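Local coordinates for endoglucanase (Humicola insolens, PDB 1DYS), which hydrolyses internal beta-1,4-glucosidic linkages of cellulose as a family 6 endoglucanase, contributing to the recycling of plant biomass, at residues W52-F57 / V84-P89. Numbering follows the deposited sequence.
Sequences WISNIF and VLYNLP
Two neighbouring parallel strands of the distorted beta/alpha barrel of family 6 cellulases meet here at their C-terminal ends, closing the beta-alpha-beta unit of strand 51-53, helix 60-74 and strand 79-85 beside the substrate cleft. The strands are joined where Ile53 N donates to Val84 O at 3.0 Å, a bond lying in the carbonyl plane. Apolar Ile53 suits its buried place against Ile62 of helix 60-74. Trp52 and Val84 point to the other face of the sheet. Val84 has CG1 anti to its backbone N (chi1 -171°), which lifts CG2 over the indole, 3.6 Å from the centroid of the five-membered ring of Trp52, in a CH-pi contact almost along the ring normal. This methyl and the NE1 bond to Val309 O together restrain Trp52, expected to bind substrate. The edge of its six-membered ring, with CZ3 3.8 Å from Tyr86 CD2, turns toward the tyrosine face in an offset edge-to-face pair, planes at 84°. Ser54 OG, likely another substrate ligand, lies at the tyrosine's edge. Tyr86 OH is hydrogen-bonded to Asp92 OD2, consistent with holding one of two probable proton donors. Past the last bridge the segments stay close, Ser54 CA pointing a C-H at Tyr86 O (3.4 Å), and diverge only after Asn55 and Asn87. Arg91 NH1 bonds both Ser54 O and Tyr86 O. Asn87 ND2 is bonded to Glu101 OE2, while a water donates to Asn87 OD1 at 2.8 Å and to Ser54 O at 3.0 Å.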
# COMPACT_ATOMS: atom_id res chain seq x y z
N TRP A 52 0.30 -0.57 -14.52
CA TRP A 52 0.10 -1.54 -13.47
C TRP A 52 -1.31 -1.47 -12.87
O TRP A 52 -1.71 -0.46 -12.31
CB TRP A 52 1.11 -1.35 -12.35
CG TRP A 52 2.51 -1.77 -12.76
CD1 TRP A 52 3.30 -1.21 -13.71
CD2 TRP A 52 3.24 -2.90 -12.23
NE1 TRP A 52 4.51 -1.85 -13.78
CE2 TRP A 52 4.48 -2.90 -12.87
CE3 TRP A 52 2.95 -3.87 -11.26
CZ2 TRP A 52 5.46 -3.86 -12.57
CZ3 TRP A 52 3.93 -4.81 -10.97
CH2 TRP A 52 5.18 -4.79 -11.62
N ILE A 53 -1.98 -2.62 -13.03
CA ILE A 53 -3.38 -2.68 -12.54
C ILE A 53 -3.35 -3.47 -11.24
O ILE A 53 -3.71 -4.67 -11.19
CB ILE A 53 -4.31 -3.32 -13.57
CG1 ILE A 53 -4.21 -2.73 -14.98
CG2 ILE A 53 -5.76 -3.10 -13.07
CD1 ILE A 53 -4.15 -1.24 -15.13
N SER A 54 -2.74 -2.84 -10.24
CA SER A 54 -2.32 -3.51 -9.00
C SER A 54 -3.40 -3.71 -7.97
O SER A 54 -3.12 -4.19 -6.88
CB SER A 54 -1.11 -2.78 -8.41
OG SER A 54 -0.07 -2.64 -9.40
N ASN A 55 -4.61 -3.28 -8.24
CA ASN A 55 -5.75 -3.47 -7.34
C ASN A 55 -7.03 -3.07 -8.07
O ASN A 55 -7.01 -2.62 -9.23
CB ASN A 55 -5.60 -2.72 -6.03
CG ASN A 55 -5.32 -1.26 -6.30
OD1 ASN A 55 -6.10 -0.54 -6.90
ND2 ASN A 55 -4.11 -0.85 -5.89
N ILE A 56 -8.17 -3.32 -7.44
CA ILE A 56 -9.49 -3.14 -8.05
C ILE A 56 -9.72 -1.68 -8.35
O ILE A 56 -10.26 -1.36 -9.44
CB ILE A 56 -10.59 -3.73 -7.14
CG1 ILE A 56 -10.60 -5.26 -7.28
CG2 ILE A 56 -11.98 -3.20 -7.50
CD1 ILE A 56 -11.19 -5.90 -6.00
N PHE A 57 -9.31 -0.78 -7.48
CA PHE A 57 -9.40 0.66 -7.74
C PHE A 57 -8.73 1.00 -9.09
O PHE A 57 -9.24 1.84 -9.83
CB PHE A 57 -8.73 1.42 -6.60
CG PHE A 57 -8.67 2.91 -6.74
CD1 PHE A 57 -9.75 3.67 -6.37
CD2 PHE A 57 -7.56 3.53 -7.29
CE1 PHE A 57 -9.71 5.05 -6.49
CE2 PHE A 57 -7.49 4.91 -7.39
CZ PHE A 57 -8.60 5.66 -7.02
N VAL A 84 -0.26 -4.74 -16.60
CA VAL A 84 0.25 -5.74 -15.64
C VAL A 84 -0.97 -6.18 -14.80
O VAL A 84 -1.61 -5.32 -14.23
CB VAL A 84 1.31 -5.17 -14.70
CG1 VAL A 84 1.92 -6.33 -13.90
CG2 VAL A 84 2.44 -4.49 -15.49
N LEU A 85 -1.32 -7.46 -14.91
CA LEU A 85 -2.48 -7.99 -14.15
C LEU A 85 -1.83 -8.53 -12.88
O LEU A 85 -1.08 -9.52 -12.93
CB LEU A 85 -3.13 -9.07 -15.02
CG LEU A 85 -4.45 -9.62 -14.48
CD1 LEU A 85 -5.33 -10.04 -15.66
CD2 LEU A 85 -4.20 -10.77 -13.53
N TYR A 86 -2.07 -7.82 -11.77
CA TYR A 86 -1.34 -8.12 -10.54
C TYR A 86 -2.19 -7.92 -9.30
O TYR A 86 -2.08 -6.87 -8.67
CB TYR A 86 -0.09 -7.21 -10.51
CG TYR A 86 0.85 -7.28 -9.35
CD1 TYR A 86 1.40 -8.47 -8.89
CD2 TYR A 86 1.24 -6.12 -8.66
CE1 TYR A 86 2.32 -8.54 -7.84
CE2 TYR A 86 2.13 -6.16 -7.61
CZ TYR A 86 2.66 -7.37 -7.20
OH TYR A 86 3.55 -7.38 -6.14
N ASN A 87 -3.04 -8.90 -9.01
CA ASN A 87 -3.84 -8.78 -7.76
C ASN A 87 -4.13 -10.14 -7.17
O ASN A 87 -5.19 -10.37 -6.53
CB ASN A 87 -5.09 -7.98 -8.07
CG ASN A 87 -5.71 -7.39 -6.79
OD1 ASN A 87 -5.06 -7.29 -5.75
ND2 ASN A 87 -6.97 -7.01 -6.89
N LEU A 88 -3.20 -11.09 -7.31
CA LEU A 88 -3.44 -12.44 -6.78
C LEU A 88 -3.74 -12.46 -5.31
O LEU A 88 -3.20 -11.73 -4.46
CB LEU A 88 -2.10 -13.22 -6.99
CG LEU A 88 -2.18 -14.75 -7.01
CD1 LEU A 88 -3.00 -15.22 -8.21
CD2 LEU A 88 -0.76 -15.32 -7.06
N PRO A 89 -4.66 -13.33 -4.92
CA PRO A 89 -4.92 -13.50 -3.49
C PRO A 89 -3.65 -14.05 -2.85
O PRO A 89 -2.92 -14.91 -3.41
CB PRO A 89 -6.08 -14.50 -3.36
CG PRO A 89 -6.61 -14.51 -4.75
CD PRO A 89 -5.50 -14.19 -5.74
O HOH W 1 -4.06 -5.20 -4.23